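Local coordinates for protein nuclear hormone receptor FTZ-F1 (Drosophila melanogaster, PDB 2XHS) that probably regulates transcription as an NR5A nuclear receptor, through a ligand-binding domain that takes up a peptide of the Fushi tarazu protein, at residues R25-Q28 with T29-A33; V54-Q57 with N58-Q62; H96-R100 with I101-L105; D46-E49 with L50-K53. All coordinates share one frame; numbering follows the deposited sequence.

Interaction 1: R25-Q28 with T29-A33; sequences REWQ and TQLFA
Two turns of helix 24-39, in the alpha-helical fold of a nuclear receptor ligand-binding domain, set Trp27 against Leu31 on one flank and Gln28 against Phe32 on another. The carbonyls of residues 25 to 28 each accept the amide four residues on. Gln30 N gives Glu26 O a 2.8 Å bond, and Phe32 N reaches Gln28 O in a nearly straight bond of 3.2 Å. Arg25 O takes Thr29 N at 2.8 Å and also the hydroxyl OG1, which stands beside its own backbone N (chi1 -54°), a setting that turns it back toward Arg25 O on the preceding turn; the modelled length of that second bond is too short to be trusted. The aliphatic CG of Gln28 lies 3.7 Å from CE2 of Phe32, while the amide plane is turned 76° from the ring. The ring also brings its edge to Gln28 O, the carbonyl that its own amide binds, and has Leu31 CD2 above one face, offset toward the rim. Glu26 and Gln30 run alongside each other in the same direction, but OE2 of Glu26 stays 4.0 Å from NE2 of Gln30: polar neighbours without a bond. Trp27 offers the six-membered part of its indole, CZ3 meeting CD1 of Leu31 at 4.2 Å. This flank faces the interior: Trp27 stacks on His99 of helix 77-102 and approaches Asn58 of helix 47-67, whose Gln57 and Ser61 also lie against Gln30, whereas Arg25 and Thr29 remain on the exposed side of the helix.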
loop_
_atom_site.group_PDB
_atom_site.type_symbol
_atom_site.label_atom_id
_atom_site.label_comp_id
_atom_site.label_asym_id
_atom_site.label_seq_id
_atom_site.Cartn_x
_atom_site.Cartn_y
_atom_site.Cartn_z
ATOM N N ARG A 25 0.663 -13.532 4.054
ATOM C CA ARG A 25 -0.377 -14.514 4.180
ATOM C C ARG A 25 -1.628 -13.963 4.789
ATOM O O ARG A 25 -2.720 -14.290 4.380
ATOM C CB ARG A 25 0.121 -15.684 4.993
ATOM C CG ARG A 25 0.702 -16.777 4.145
ATOM C CD ARG A 25 0.704 -18.089 4.873
ATOM N NE ARG A 25 1.975 -18.762 4.688
ATOM C CZ ARG A 25 2.797 -19.074 5.675
ATOM N NH1 ARG A 25 2.460 -18.811 6.920
ATOM N NH2 ARG A 25 3.943 -19.673 5.419
ATOM N N GLU A 26 -1.454 -13.149 5.796
ATOM C CA GLU A 26 -2.566 -12.576 6.475
ATOM C C GLU A 26 -3.325 -11.702 5.526
ATOM O O GLU A 26 -4.529 -11.637 5.559
ATOM C CB GLU A 26 -2.072 -11.768 7.633
ATOM C CG GLU A 26 -3.049 -11.621 8.713
ATOM C CD GLU A 26 -2.437 -10.936 9.873
ATOM O OE1 GLU A 26 -1.207 -10.810 9.880
ATOM O OE2 GLU A 26 -3.171 -10.529 10.789
ATOM N N TRP A 27 -2.609 -11.002 4.682
ATOM C CA TRP A 27 -3.254 -10.126 3.758
ATOM C C TRP A 27 -4.141 -10.834 2.802
ATOM O O TRP A 27 -5.239 -10.437 2.594
ATOM C CB TRP A 27 -2.192 -9.449 2.944
ATOM C CG TRP A 27 -2.669 -8.315 2.179
ATOM C CD1 TRP A 27 -2.759 -7.053 2.603
ATOM C CD2 TRP A 27 -3.108 -8.319 0.834
ATOM N NE1 TRP A 27 -3.227 -6.256 1.619
ATOM C CE2 TRP A 27 -3.447 -7.018 0.514
ATOM C CE3 TRP A 27 -3.242 -9.300 -0.132
ATOM C CZ2 TRP A 27 -3.910 -6.669 -0.716
ATOM C CZ3 TRP A 27 -3.710 -8.956 -1.333
ATOM C CH2 TRP A 27 -4.034 -7.656 -1.628
ATOM N N GLN A 28 -3.642 -11.856 2.155
ATOM C CA GLN A 28 -4.462 -12.631 1.264
ATOM C C GLN A 28 -5.543 -13.343 2.026
ATOM O O GLN A 28 -6.626 -13.514 1.543
ATOM C CB GLN A 28 -3.632 -13.603 0.432
ATOM C CG GLN A 28 -4.448 -14.674 -0.268
ATOM C CD GLN A 28 -3.776 -15.239 -1.485
ATOM O OE1 GLN A 28 -3.873 -16.428 -1.772
ATOM N NE2 GLN A 28 -3.096 -14.387 -2.219
ATOM N N THR A 29 -5.240 -13.807 3.214
ATOM C CA THR A 29 -6.251 -14.500 3.951
ATOM C C THR A 29 -7.379 -13.591 4.276
ATOM O O THR A 29 -8.520 -13.927 4.113
ATOM C CB THR A 29 -5.721 -14.978 5.248
ATOM O OG1 THR A 29 -4.558 -15.745 5.007
ATOM C CG2 THR A 29 -6.698 -15.845 5.874
ATOM N N GLN A 30 -7.041 -12.424 4.757
ATOM C CA GLN A 30 -8.028 -11.475 5.133
ATOM C C GLN A 30 -8.819 -11.122 3.939
ATOM O O GLN A 30 -9.966 -10.832 4.044
ATOM C CB GLN A 30 -7.365 -10.223 5.634
ATOM C CG GLN A 30 -7.335 -10.081 7.107
ATOM C CD GLN A 30 -6.542 -8.896 7.493
ATOM O OE1 GLN A 30 -6.287 -8.034 6.673
ATOM N NE2 GLN A 30 -6.118 -8.845 8.733
ATOM N N LEU A 31 -8.190 -11.063 2.797
ATOM C CA LEU A 31 -8.909 -10.631 1.642
ATOM C C LEU A 31 -9.999 -11.545 1.196
ATOM O O LEU A 31 -11.096 -11.125 0.987
ATOM C CB LEU A 31 -7.927 -10.447 0.508
ATOM C CG LEU A 31 -8.562 -9.786 -0.680
ATOM C CD1 LEU A 31 -7.759 -10.030 -1.862
ATOM C CD2 LEU A 31 -9.844 -10.447 -0.816
ATOM N N PHE A 32 -9.673 -12.792 0.977
ATOM C CA PHE A 32 -10.655 -13.749 0.552
ATOM C C PHE A 32 -11.654 -14.062 1.627
ATOM O O PHE A 32 -12.759 -14.444 1.360
ATOM C CB PHE A 32 -9.985 -14.951 -0.064
ATOM C CG PHE A 32 -9.273 -14.627 -1.319
ATOM C CD1 PHE A 32 -9.935 -14.533 -2.491
ATOM C CD2 PHE A 32 -7.955 -14.385 -1.319
ATOM C CE1 PHE A 32 -9.296 -14.231 -3.614
ATOM C CE2 PHE A 32 -7.331 -14.083 -2.457
ATOM C CZ PHE A 32 -8.004 -14.003 -3.594
ATOM N N ALA A 33 -11.260 -13.902 2.864
ATOM C CA ALA A 33 -12.179 -14.154 3.937
ATOM C C ALA A 33 -13.337 -13.205 3.912
ATOM O O ALA A 33 -14.453 -13.594 4.105
ATOM C CB ALA A 33 -11.480 -14.024 5.202
#

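Interaction 2: V54-Q57 with N58-Q62; sequences VLDQ and NLFSQ
Val54 to Gln57 hand their carbonyls to Asn58 to Ser61, and the backbone bonds are uneven. Asn58 N meets Val54 O at 2.9 Å, Leu59 N meets Leu55 O at 3.0 Å, and Ser61 N meets Gln57 O at 3.1 Å. Asp56 O has two weak donors, Phe60 N and, as a second partner, Leu59 N. One side chain joins this network: Ser61 OG, set between its backbone N and carbonyl carbon (chi1 68°), swings back to Asn58 O at 2.6 Å. That carbonyl also accepts Gln62 N, so two donors grip it. Between Asp56 and Phe60 a carboxylate oxygen meets the ring edge, the two planes 73° apart. OD2 of Asp56 comes in the ring plane to the edge atom CE2 of Phe60, 3.7 Å away; Gln57 CA also lies at that ring's edge. OD1 of the same carboxylate accepts Leu235 N, which ties helix 47-67 to helix 234-240, the C-terminal activation helix of nuclear receptors. Phe60 in turn packs on an apolar side chain of the bound peptide, and on Leu234, as expected where these helices border a coactivator groove. Packing joins Asn58 to Val54, which lie side by side with ND2 of Asn58 4.1 Å from CG1 of Val54; Asn58 also touches Trp27 of helix 24-39. Cutting Asn58 back to an alanine removes the amide, which is likely to leave a gap between Val54 CG1 and Trp27. Leu59 passes Leu55 O and continues to Leu234 and Leu235.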
loop_
_atom_site.group_PDB
_atom_site.type_symbol
_atom_site.label_atom_id
_atom_site.label_comp_id
_atom_site.label_asym_id
_atom_site.label_seq_id
_atom_site.Cartn_x
_atom_site.Cartn_y
_atom_site.Cartn_z
ATOM N N VAL A 54 -13.248 -3.889 0.952
ATOM C CA VAL A 54 -11.930 -4.442 0.970
ATOM C C VAL A 54 -10.946 -3.377 1.278
ATOM O O VAL A 54 -10.104 -3.543 2.105
ATOM C CB VAL A 54 -11.593 -4.993 -0.382
ATOM C CG1 VAL A 54 -10.222 -5.485 -0.401
ATOM C CG2 VAL A 54 -12.488 -6.091 -0.696
ATOM N N LEU A 55 -11.076 -2.258 0.612
ATOM C CA LEU A 55 -10.203 -1.142 0.805
ATOM C C LEU A 55 -10.302 -0.626 2.193
ATOM O O LEU A 55 -9.342 -0.242 2.779
ATOM C CB LEU A 55 -10.584 -0.042 -0.142
ATOM C CG LEU A 55 -10.368 -0.283 -1.608
ATOM C CD1 LEU A 55 -10.968 0.817 -2.342
ATOM C CD2 LEU A 55 -8.943 -0.339 -1.888
ATOM N N ASP A 56 -11.489 -0.616 2.731
ATOM C CA ASP A 56 -11.642 -0.157 4.064
ATOM C C ASP A 56 -10.842 -1.039 4.965
ATOM O O ASP A 56 -10.147 -0.583 5.818
ATOM C CB ASP A 56 -13.107 -0.223 4.455
ATOM C CG ASP A 56 -13.429 0.634 5.639
ATOM O OD1 ASP A 56 -12.892 1.718 5.708
ATOM O OD2 ASP A 56 -14.198 0.229 6.505
ATOM N N GLN A 57 -10.937 -2.325 4.783
ATOM C CA GLN A 57 -10.218 -3.234 5.622
ATOM C C GLN A 57 -8.753 -3.031 5.463
ATOM O O GLN A 57 -8.007 -3.112 6.388
ATOM C CB GLN A 57 -10.571 -4.638 5.219
ATOM C CG GLN A 57 -9.992 -5.718 6.060
ATOM C CD GLN A 57 -10.329 -7.083 5.543
ATOM O OE1 GLN A 57 -10.131 -7.378 4.381
ATOM N NE2 GLN A 57 -10.839 -7.922 6.404
ATOM N N ASN A 58 -8.336 -2.776 4.251
ATOM C CA ASN A 58 -6.941 -2.642 3.963
ATOM C C ASN A 58 -6.391 -1.514 4.732
ATOM O O ASN A 58 -5.302 -1.552 5.221
ATOM C CB ASN A 58 -6.739 -2.346 2.499
ATOM C CG ASN A 58 -6.788 -3.558 1.670
ATOM O OD1 ASN A 58 -6.844 -4.642 2.177
ATOM N ND2 ASN A 58 -6.741 -3.389 0.387
ATOM N N LEU A 59 -7.173 -0.478 4.824
ATOM C CA LEU A 59 -6.741 0.692 5.508
ATOM C C LEU A 59 -6.492 0.406 6.938
ATOM O O LEU A 59 -5.571 0.899 7.499
ATOM C CB LEU A 59 -7.792 1.750 5.387
ATOM C CG LEU A 59 -7.846 2.366 4.020
ATOM C CD1 LEU A 59 -8.886 3.393 4.006
ATOM C CD2 LEU A 59 -6.558 2.983 3.759
ATOM N N PHE A 60 -7.333 -0.385 7.548
ATOM C CA PHE A 60 -7.171 -0.679 8.934
ATOM C C PHE A 60 -5.887 -1.380 9.136
ATOM O O PHE A 60 -5.170 -1.126 10.062
ATOM C CB PHE A 60 -8.263 -1.605 9.368
ATOM C CG PHE A 60 -9.517 -0.927 9.715
ATOM C CD1 PHE A 60 -9.673 -0.331 10.913
ATOM C CD2 PHE A 60 -10.558 -0.916 8.849
ATOM C CE1 PHE A 60 -10.826 0.264 11.225
ATOM C CE2 PHE A 60 -11.708 -0.321 9.181
ATOM C CZ PHE A 60 -11.836 0.272 10.364
ATOM N N SER A 61 -5.624 -2.325 8.277
ATOM C CA SER A 61 -4.405 -3.066 8.359
ATOM C C SER A 61 -3.229 -2.176 8.107
ATOM O O SER A 61 -2.188 -2.360 8.650
ATOM C CB SER A 61 -4.437 -4.249 7.424
ATOM O OG SER A 61 -4.430 -3.810 6.106
ATOM N N GLN A 62 -3.406 -1.211 7.245
ATOM C CA GLN A 62 -2.352 -0.287 6.931
ATOM C C GLN A 62 -1.973 0.510 8.127
ATOM O O GLN A 62 -0.838 0.742 8.397
ATOM C CB GLN A 62 -2.872 0.662 5.902
ATOM C CG GLN A 62 -1.874 1.585 5.362
ATOM C CD GLN A 62 -2.378 2.249 4.152
ATOM O OE1 GLN A 62 -2.450 3.453 4.093
ATOM N NE2 GLN A 62 -2.736 1.469 3.168
#

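Interaction 3: H96-R100 with I101-L105; sequences HLHHR and IHNGL
Helix 77-102 runs out between His98 and Leu105: His102 N bonds to His98 O at 2.8 Å and Asn103 N to His99 O at 3.1 Å, after which Gly104 takes a positive phi of 59° and turns the chain so that Leu105 N comes back to His99 O in a long, weak bond. His99 dominates the side chains. Its CG lies beside its backbone N (chi1 -67°), which sends the imidazole toward helix 24-39, where it stacks on Trp27; on its other face ND1 of His98 sits 3.4 Å above the ring centre. Asn103 folds back toward the same ring, bringing ND2 to 2.8 Å from His99 ND1, with amide and ring planes 45° apart; ND2 also gives Asp24 OD2 a weak bond. An alanine in place of His99 takes away the ring between Trp27 and His98, and is likely to leave a gap there and the Asn103 amide freer to turn. The Leu105 side chain crosses His96 at about a right angle, its CD1 3.6 Å from NE2 of His96, and it places CB against His99 O. The His98 and His102 rings approach rim to rim, but too closely in the model for their spacing to be relied on. Arg100 extends from CG to NE away from these rings. The helix end is thus held in two ways: the imidazoles largely by ring packing, His99 on Trp27, His98 on Tyr151 and His102 against Phe146, and the Arg100 guanidinium by a salt bridge to Asp107 and hydrogen bonds to Gln138 and Asn135.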
loop_
_atom_site.group_PDB
_atom_site.type_symbol
_atom_site.label_atom_id
_atom_site.label_comp_id
_atom_site.label_asym_id
_atom_site.label_seq_id
_atom_site.Cartn_x
_atom_site.Cartn_y
_atom_site.Cartn_z
ATOM N N HIS A 96 -0.514 -3.409 -3.868
ATOM C CA HIS A 96 -1.085 -4.180 -4.938
ATOM C C HIS A 96 -0.039 -4.519 -5.939
ATOM O O HIS A 96 -0.042 -5.538 -6.524
ATOM C CB HIS A 96 -2.275 -3.492 -5.565
ATOM C CG HIS A 96 -3.315 -4.448 -6.047
ATOM N ND1 HIS A 96 -3.392 -4.875 -7.351
ATOM C CD2 HIS A 96 -4.291 -5.098 -5.386
ATOM C CE1 HIS A 96 -4.381 -5.729 -7.476
ATOM N NE2 HIS A 96 -4.946 -5.876 -6.299
ATOM N N LEU A 97 0.873 -3.622 -6.146
ATOM C CA LEU A 97 1.905 -3.901 -7.076
ATOM C C LEU A 97 2.656 -5.066 -6.552
ATOM O O LEU A 97 3.065 -5.906 -7.277
ATOM C CB LEU A 97 2.795 -2.703 -7.226
ATOM C CG LEU A 97 2.371 -1.908 -8.427
ATOM C CD1 LEU A 97 3.042 -0.636 -8.399
ATOM C CD2 LEU A 97 2.775 -2.640 -9.617
ATOM N N HIS A 98 2.844 -5.113 -5.265
ATOM C CA HIS A 98 3.571 -6.194 -4.666
ATOM C C HIS A 98 2.938 -7.553 -4.809
ATOM O O HIS A 98 3.581 -8.502 -5.086
ATOM C CB HIS A 98 3.688 -5.850 -3.216
ATOM C CG HIS A 98 4.101 -6.970 -2.335
ATOM N ND1 HIS A 98 3.351 -7.382 -1.270
ATOM C CD2 HIS A 98 5.218 -7.712 -2.315
ATOM C CE1 HIS A 98 3.968 -8.359 -0.652
ATOM N NE2 HIS A 98 5.103 -8.578 -1.271
ATOM N N HIS A 99 1.669 -7.653 -4.535
ATOM C CA HIS A 99 0.976 -8.903 -4.632
ATOM C C HIS A 99 0.790 -9.425 -6.004
ATOM O O HIS A 99 0.794 -10.588 -6.238
ATOM C CB HIS A 99 -0.323 -8.807 -3.893
ATOM C CG HIS A 99 -0.135 -8.674 -2.431
ATOM N ND1 HIS A 99 0.221 -9.725 -1.636
ATOM C CD2 HIS A 99 -0.199 -7.603 -1.626
ATOM C CE1 HIS A 99 0.345 -9.314 -0.399
ATOM N NE2 HIS A 99 0.092 -8.028 -0.364
ATOM N N ARG A 100 0.545 -8.531 -6.916
ATOM C CA ARG A 100 0.312 -8.928 -8.249
ATOM C C ARG A 100 1.556 -9.554 -8.758
ATOM O O ARG A 100 1.510 -10.485 -9.509
ATOM C CB ARG A 100 -0.038 -7.726 -9.075
ATOM C CG ARG A 100 -1.191 -7.935 -9.953
ATOM C CD ARG A 100 -1.076 -7.087 -11.149
ATOM N NE ARG A 100 -2.077 -7.407 -12.147
ATOM C CZ ARG A 100 -1.952 -7.125 -13.424
ATOM N NH1 ARG A 100 -0.883 -6.518 -13.855
ATOM N NH2 ARG A 100 -2.896 -7.437 -14.261
ATOM N N ILE A 101 2.688 -8.991 -8.405
ATOM C CA ILE A 101 3.928 -9.535 -8.886
ATOM C C ILE A 101 4.501 -10.632 -8.059
ATOM O O ILE A 101 4.833 -11.665 -8.561
ATOM C CB ILE A 101 5.010 -8.509 -8.865
ATOM C CG1 ILE A 101 4.922 -7.589 -10.053
ATOM C CG2 ILE A 101 6.285 -9.188 -8.955
ATOM C CD1 ILE A 101 5.570 -6.309 -9.844
ATOM N N HIS A 102 4.689 -10.381 -6.789
ATOM C CA HIS A 102 5.239 -11.371 -5.900
ATOM C C HIS A 102 4.419 -12.587 -5.609
ATOM O O HIS A 102 4.947 -13.645 -5.490
ATOM C CB HIS A 102 5.605 -10.740 -4.588
ATOM C CG HIS A 102 6.544 -9.601 -4.709
ATOM N ND1 HIS A 102 7.616 -9.615 -5.554
ATOM C CD2 HIS A 102 6.589 -8.421 -4.068
ATOM C CE1 HIS A 102 8.265 -8.480 -5.457
ATOM N NE2 HIS A 102 7.667 -7.743 -4.552
ATOM N N ASN A 103 3.128 -12.422 -5.423
ATOM C CA ASN A 103 2.276 -13.493 -4.966
ATOM C C ASN A 103 1.249 -14.038 -5.906
ATOM O O ASN A 103 0.379 -14.754 -5.508
ATOM C CB ASN A 103 1.611 -13.082 -3.684
ATOM C CG ASN A 103 2.578 -12.591 -2.696
ATOM O OD1 ASN A 103 3.527 -13.246 -2.406
ATOM N ND2 ASN A 103 2.345 -11.437 -2.164
ATOM N N GLY A 104 1.345 -13.664 -7.157
ATOM C CA GLY A 104 0.461 -14.151 -8.174
ATOM C C GLY A 104 -1.006 -13.928 -8.037
ATOM O O GLY A 104 -1.784 -14.760 -8.422
ATOM N N LEU A 105 -1.369 -12.788 -7.496
ATOM C CA LEU A 105 -2.726 -12.371 -7.341
ATOM C C LEU A 105 -3.259 -12.098 -8.708
ATOM O O LEU A 105 -2.597 -11.501 -9.516
ATOM C CB LEU A 105 -2.712 -11.125 -6.498
ATOM C CG LEU A 105 -3.890 -10.550 -5.750
ATOM C CD1 LEU A 105 -4.381 -9.416 -6.476
ATOM C CD2 LEU A 105 -4.919 -11.565 -5.700
#

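Interaction 4: D46-E49 with L50-K53; sequences DLFE and LMCK
Leu50 opens the second segment by bonding its N to Asp46 O at 3.1 Å, the first full turn of helix 47-67. Its CB rests 3.4 Å from Leu47 O, and its CD1 meets CD2 of Leu47 loosely, at 4.4 Å. The rest of the side chain goes to helix 24-39, between Leu34, Leu35, Gln38 and Thr39. Met51, a selenomethionine in this crystal, bonds through N to Leu47 O at 3.1 Å. Its chain leaves with CG anti to the backbone N (chi1 -174°) and bends at chi3 (79°), which brings the methyl CE to 4.3 Å from CE1 of Phe48; beyond lies Phe117 of strand 116-118. Cys52 follows, its N bonded to Phe48 O and its sulfur near the Phe48 ring. SG lies 3.9 Å from CE2 and stands off the ring normal by 31°, an oblique sulfur-aromatic contact; the ring also has a cation-pi partner in Lys223. Phe48 thus touches Met51 CE and Cys52 SG by different atoms, CE1 and CE2. Lys53 ends the run, its N 3.0 Å from Glu49 O. It bends its chain to bring NZ to Gln38 OE1, a hydrogen bond to helix 24-39, while the carboxylate of Glu49 lies 5.2 Å off (OE1 to NZ), too far for a salt bridge. Ahead of all this Asp46 occupies the N-cap: OD2 accepts Glu49 N in a weak bond whose exact place is uncertain. An N-cap aspartate is a common way to start a helix, here a long one of the mainly helical nuclear receptor ligand-binding domain.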
loop_
_atom_site.group_PDB
_atom_site.type_symbol
_atom_site.label_atom_id
_atom_site.label_comp_id
_atom_site.label_asym_id
_atom_site.label_seq_id
_atom_site.Cartn_x
_atom_site.Cartn_y
_atom_site.Cartn_z
ATOM N N ASP A 46 -23.377 -5.313 -4.491
ATOM C CA ASP A 46 -22.907 -4.210 -5.280
ATOM C C ASP A 46 -21.446 -4.384 -5.269
ATOM O O ASP A 46 -20.825 -4.335 -4.244
ATOM C CB ASP A 46 -23.253 -2.893 -4.628
ATOM C CG ASP A 46 -22.987 -1.719 -5.523
ATOM O OD1 ASP A 46 -23.299 -1.780 -6.707
ATOM O OD2 ASP A 46 -22.479 -0.713 -5.053
ATOM N N LEU A 47 -20.903 -4.642 -6.432
ATOM C CA LEU A 47 -19.503 -4.898 -6.551
ATOM C C LEU A 47 -18.679 -3.711 -6.190
ATOM O O LEU A 47 -17.621 -3.863 -5.649
ATOM C CB LEU A 47 -19.170 -5.435 -7.920
ATOM C CG LEU A 47 -19.762 -6.816 -8.116
ATOM C CD1 LEU A 47 -19.485 -7.289 -9.478
ATOM C CD2 LEU A 47 -19.176 -7.744 -7.147
ATOM N N PHE A 48 -19.139 -2.522 -6.516
ATOM C CA PHE A 48 -18.386 -1.359 -6.164
ATOM C C PHE A 48 -18.325 -1.231 -4.690
ATOM O O PHE A 48 -17.316 -0.931 -4.146
ATOM C CB PHE A 48 -18.973 -0.120 -6.779
ATOM C CG PHE A 48 -18.257 1.121 -6.398
ATOM C CD1 PHE A 48 -17.147 1.513 -7.055
ATOM C CD2 PHE A 48 -18.689 1.874 -5.363
ATOM C CE1 PHE A 48 -16.513 2.593 -6.699
ATOM C CE2 PHE A 48 -18.041 2.970 -5.019
ATOM C CZ PHE A 48 -16.958 3.329 -5.687
ATOM N N GLU A 49 -19.417 -1.476 -4.021
ATOM C CA GLU A 49 -19.410 -1.351 -2.591
ATOM C C GLU A 49 -18.457 -2.302 -1.958
ATOM O O GLU A 49 -17.870 -1.989 -0.963
ATOM C CB GLU A 49 -20.769 -1.672 -2.026
ATOM C CG GLU A 49 -21.815 -0.666 -2.265
ATOM C CD GLU A 49 -22.813 -0.662 -1.181
ATOM O OE1 GLU A 49 -22.904 -1.653 -0.474
ATOM O OE2 GLU A 49 -23.527 0.320 -1.032
ATOM N N LEU A 50 -18.363 -3.491 -2.513
ATOM C CA LEU A 50 -17.506 -4.534 -2.002
ATOM C C LEU A 50 -16.065 -4.152 -2.092
ATOM O O LEU A 50 -15.309 -4.344 -1.186
ATOM C CB LEU A 50 -17.729 -5.783 -2.808
ATOM C CG LEU A 50 -17.848 -7.126 -2.113
ATOM C CD1 LEU A 50 -17.636 -8.200 -3.094
ATOM C CD2 LEU A 50 -16.882 -7.254 -1.019
HETATM N N MSE A 51 -15.697 -3.555 -3.192
HETATM C CA MSE A 51 -14.344 -3.178 -3.389
HETATM C C MSE A 51 -13.978 -2.230 -2.309
HETATM O O MSE A 51 -12.905 -2.269 -1.804
HETATM C CB MSE A 51 -14.200 -2.501 -4.726
HETATM C CG MSE A 51 -12.810 -2.205 -5.081
HETATM SE SE MSE A 51 -12.751 -0.936 -6.369
HETATM C CE MSE A 51 -13.025 0.554 -5.305
ATOM N N CYS A 52 -14.895 -1.355 -1.973
ATOM C CA CYS A 52 -14.718 -0.382 -0.926
ATOM C C CYS A 52 -14.573 -1.025 0.406
ATOM O O CYS A 52 -13.903 -0.513 1.262
ATOM C CB CYS A 52 -15.847 0.609 -0.900
ATOM S SG CYS A 52 -15.749 1.843 -2.105
ATOM N N LYS A 53 -15.263 -2.124 0.602
ATOM C CA LYS A 53 -15.176 -2.845 1.833
ATOM C C LYS A 53 -13.813 -3.393 2.028
ATOM O O LYS A 53 -13.297 -3.422 3.107
ATOM C CB LYS A 53 -16.198 -3.951 1.845
ATOM C CG LYS A 53 -17.352 -3.630 2.713
ATOM C CD LYS A 53 -18.298 -4.746 2.834
ATOM C CE LYS A 53 -19.493 -4.519 1.986
ATOM N NZ LYS A 53 -20.604 -5.351 2.443
#

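How the interactions relate
Interactions 4 and 2 follow each other on helix 47-67, their centres about 13 Å apart: the capped start of the helix leads into the turns that meet the activation helix and the bound peptide. Interaction 1, on the preceding helix, lies about 11 Å from interaction 2 between centres and touches it, Gln30 O lying 3.5 Å from Gln57 OE1. It also joins interaction 3: Trp27 CD2 comes to 3.4 Å from His99 NE2. Interactions 2 and 3 do not touch, their nearest atoms about 7 Å apart; helix 24-39 touches both, meeting Gln57 and Asn58 of one and His99 of the other. Interactions 3 and 4 are the farthest pair, about 21 Å between centres. Of the four, interaction 2 reaches the peptide, through Phe60.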